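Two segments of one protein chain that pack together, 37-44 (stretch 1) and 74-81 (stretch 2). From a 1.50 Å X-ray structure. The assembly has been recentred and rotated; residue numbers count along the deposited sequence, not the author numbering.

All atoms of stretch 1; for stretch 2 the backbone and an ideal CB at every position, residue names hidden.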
# COMPACT_ATOMS: atom_id res chain seq x y z
N ALA A 37 12.56 4.61 3.84
CA ALA A 37 11.67 3.64 3.20
C ALA A 37 10.71 4.35 2.24
O ALA A 37 10.79 5.56 2.05
CB ALA A 37 10.90 2.88 4.27
N HIS A 38 9.79 3.59 1.64
CA HIS A 38 8.74 4.17 0.79
C HIS A 38 7.47 3.39 0.98
O HIS A 38 7.49 2.26 1.46
CB HIS A 38 9.15 4.18 -0.68
CG HIS A 38 9.51 2.80 -1.22
ND1 HIS A 38 8.58 1.92 -1.65
CD2 HIS A 38 10.75 2.18 -1.37
CE1 HIS A 38 9.19 0.79 -2.06
NE2 HIS A 38 10.52 0.95 -1.89
N LEU A 39 6.33 3.98 0.59
CA LEU A 39 5.08 3.24 0.63
C LEU A 39 5.20 1.96 -0.19
O LEU A 39 5.86 1.93 -1.24
CB LEU A 39 3.90 4.10 0.17
CG LEU A 39 3.45 5.15 1.20
CD1 LEU A 39 2.51 6.15 0.54
CD2 LEU A 39 2.78 4.52 2.41
N VAL A 40 4.57 0.90 0.31
CA VAL A 40 4.81 -0.45 -0.22
C VAL A 40 4.46 -0.62 -1.70
O VAL A 40 3.46 -0.09 -2.20
CB VAL A 40 4.11 -1.51 0.66
CG1 VAL A 40 2.59 -1.42 0.55
CG2 VAL A 40 4.63 -2.90 0.35
N VAL A 41 5.32 -1.34 -2.40
CA VAL A 41 5.15 -1.67 -3.80
C VAL A 41 4.99 -3.18 -3.88
O VAL A 41 5.86 -3.91 -3.42
CB VAL A 41 6.38 -1.18 -4.62
CG1 VAL A 41 6.38 -1.77 -6.02
CG2 VAL A 41 6.40 0.35 -4.67
N ILE A 42 3.87 -3.65 -4.42
CA ILE A 42 3.47 -5.05 -4.30
C ILE A 42 3.58 -5.75 -5.65
O ILE A 42 2.90 -5.38 -6.60
CB ILE A 42 2.04 -5.14 -3.75
CG1 ILE A 42 1.95 -4.45 -2.38
CG2 ILE A 42 1.59 -6.60 -3.62
CD1 ILE A 42 0.54 -4.26 -1.87
N HIS A 43 4.44 -6.77 -5.72
CA HIS A 43 4.72 -7.42 -7.01
C HIS A 43 4.28 -8.85 -7.16
O HIS A 43 4.50 -9.45 -8.21
CB HIS A 43 6.18 -7.26 -7.40
CG HIS A 43 6.50 -5.91 -7.98
ND1 HIS A 43 5.92 -5.45 -9.11
CD2 HIS A 43 7.38 -4.91 -7.56
CE1 HIS A 43 6.40 -4.21 -9.39
NE2 HIS A 43 7.29 -3.89 -8.43
N SER A 44 3.62 -9.39 -6.14
CA SER A 44 3.14 -10.78 -6.18
C SER A 44 2.04 -10.99 -5.17
O SER A 44 1.90 -10.22 -4.20
CB SER A 44 4.28 -11.76 -5.89
OG SER A 44 4.76 -11.60 -4.55
N UNK A 74 0.60 3.50 -11.54
CA UNK A 74 2.06 3.51 -11.52
C UNK A 74 2.60 3.40 -10.10
O UNK A 74 2.10 4.04 -9.18
CB UNK A 74 2.59 4.78 -12.18
N UNK A 75 3.62 2.56 -9.92
CA UNK A 75 4.27 2.43 -8.62
C UNK A 75 5.21 3.56 -8.39
O UNK A 75 5.84 4.06 -9.33
CB UNK A 75 5.02 1.10 -8.50
N UNK A 76 5.33 3.97 -7.13
CA UNK A 76 6.16 5.13 -6.78
C UNK A 76 7.66 4.92 -6.97
O UNK A 76 8.41 5.90 -7.08
CB UNK A 76 5.90 5.52 -5.32
N UNK A 77 8.11 3.67 -7.00
CA UNK A 77 9.53 3.39 -7.24
C UNK A 77 9.84 3.17 -8.72
O UNK A 77 10.95 2.75 -9.07
CB UNK A 77 9.96 2.16 -6.44
N UNK A 78 8.85 3.47 -9.56
CA UNK A 78 8.95 3.37 -11.02
C UNK A 78 9.15 1.95 -11.56
O UNK A 78 9.40 1.78 -12.76
CB UNK A 78 10.11 4.25 -11.50
N UNK A 79 9.01 0.93 -10.70
CA UNK A 79 9.01 -0.44 -11.20
C UNK A 79 7.71 -0.70 -11.97
O UNK A 79 6.69 -0.08 -11.66
CB UNK A 79 9.17 -1.44 -10.05
N UNK A 80 7.74 -1.58 -12.98
CA UNK A 80 6.57 -1.71 -13.84
C UNK A 80 5.33 -2.23 -13.12
O UNK A 80 5.42 -3.11 -12.25
CB UNK A 80 6.90 -2.64 -15.01
N UNK A 81 4.18 -1.65 -13.47
CA UNK A 81 2.89 -2.14 -13.00
C UNK A 81 2.56 -3.42 -13.76
O UNK A 81 2.34 -3.39 -14.97
CB UNK A 81 1.79 -1.09 -13.19

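Position 74 has nothing of stretch 1 within 5.5 Å of its ideal CB. Many side chains would suit. The residue is Arg74, which makes no contact with stretch 1.

At position 75 CA-to-CB points toward stretch 1. The ideal CB lies 4.0 Å from Val41 CG1, and beyond it run Val41, Ile42 and the ring of His43. A large apolar or aromatic side chain would suit. The residue is Trp75. Val41 CG1 sits over one face of its five-membered ring, 3.9 Å from the centroid, in a CH-pi contact. The six-membered ring reaches on to Ile42, with CH2 4.0 Å from Ile42 CB. The His43 ring lies oblique to the indole.

Position 76 also points toward stretch 1. Its ideal CB is 5.2 Å from Val41 CG2 and 5.4 Å from Leu39 O, so there is room for a medium-sized side chain. The neighbours are largely carbon, which favours Leu, Ile or Met. The residue is Ile76. With chi1 p and chi2 t, it brings CD1 to 3.8 Å from Leu39 CB and 4.0 Å from His38 CB.

Position 77 points toward Val41 and His38. Its ideal CB is 4.7 Å from His38 CE1. His38 ND1 is already bonded to Leu39 O at 2.8 Å, but NE2 remains available. A short polar side chain such as Asp, Asn or Ser would fit. The residue is Asp77. One water joins the two side chains: it donates to Asp77 OD2 at 2.8 Å and accepts a weak bond from His38 NE2 at 2.9 Å.

Position 78 points away and has phi/psi of 65/10. Gly and Asn best suit a positive phi; others can adopt it. The residue is Gln78. It ends a type I turn begun at 75, closed by Gln78 N to Trp75 O at 3.1 Å.

At position 79 the ideal CB is 3.5 Å from His43 NE2. Space is short; a small side chain with an acceptor, Ser or Thr, fits. The residue is Thr79. His43 NE2 donates to Thr79 OG1 at 2.8 Å, and that hydroxyl donates in turn to Asp77 OD1 at 2.6 Å.

Position 80 points sideways with phi -64, which proline accepts among many others. The residue is Pro80. Its O lies 3.2 Å from His43 CE1, near the plane of that ring.

Position 81 points away from stretch 1, which leaves the choice open. The residue is Tyr81, whose OH is hydrogen-bonded elsewhere in the structure.

Stretch 2 74-81: RWIDQTPY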
# COMPACT_ATOMS: atom_id res chain seq x y z
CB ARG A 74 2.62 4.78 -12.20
CG ARG A 74 2.21 4.97 -13.65
CD ARG A 74 2.85 3.93 -14.55
NE ARG A 74 2.50 4.11 -15.96
CZ ARG A 74 1.51 3.47 -16.59
NH1 ARG A 74 0.75 2.59 -15.95
NH2 ARG A 74 1.28 3.70 -17.87
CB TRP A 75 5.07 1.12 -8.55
CG TRP A 75 4.20 -0.11 -8.56
CD1 TRP A 75 4.09 -1.07 -9.57
CD2 TRP A 75 3.26 -0.53 -7.53
NE1 TRP A 75 3.19 -2.04 -9.22
CE2 TRP A 75 2.65 -1.78 -8.00
CE3 TRP A 75 2.88 -0.03 -6.28
CZ2 TRP A 75 1.70 -2.46 -7.25
CZ3 TRP A 75 1.92 -0.73 -5.54
CH2 TRP A 75 1.35 -1.91 -6.01
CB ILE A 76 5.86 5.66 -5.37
CG1 ILE A 76 6.14 4.58 -4.30
CG2 ILE A 76 4.45 6.23 -5.33
CD1 ILE A 76 5.96 5.05 -2.87
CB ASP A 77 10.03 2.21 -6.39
CG ASP A 77 9.43 0.88 -6.82
OD1 ASP A 77 8.56 0.83 -7.70
OD2 ASP A 77 9.86 -0.14 -6.25
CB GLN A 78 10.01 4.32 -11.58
CG GLN A 78 9.66 5.80 -11.43
CD GLN A 78 10.86 6.69 -11.70
OE1 GLN A 78 11.76 6.80 -10.86
NE2 GLN A 78 10.89 7.32 -12.86
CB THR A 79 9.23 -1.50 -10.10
OG1 THR A 79 8.21 -1.38 -9.10
CG2 THR A 79 10.60 -1.32 -9.45
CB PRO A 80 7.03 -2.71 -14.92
CG PRO A 80 8.52 -2.68 -14.87
CD PRO A 80 8.87 -2.41 -13.44
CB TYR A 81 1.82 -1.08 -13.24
CG TYR A 81 0.44 -1.41 -12.74
CD1 TYR A 81 0.17 -1.46 -11.37
CD2 TYR A 81 -0.60 -1.64 -13.63
CE1 TYR A 81 -1.11 -1.75 -10.91
CE2 TYR A 81 -1.88 -1.92 -13.18
CZ TYR A 81 -2.12 -1.97 -11.82
OH TYR A 81 -3.39 -2.26 -11.37
O HOH W 1 11.76 -0.26 -4.26
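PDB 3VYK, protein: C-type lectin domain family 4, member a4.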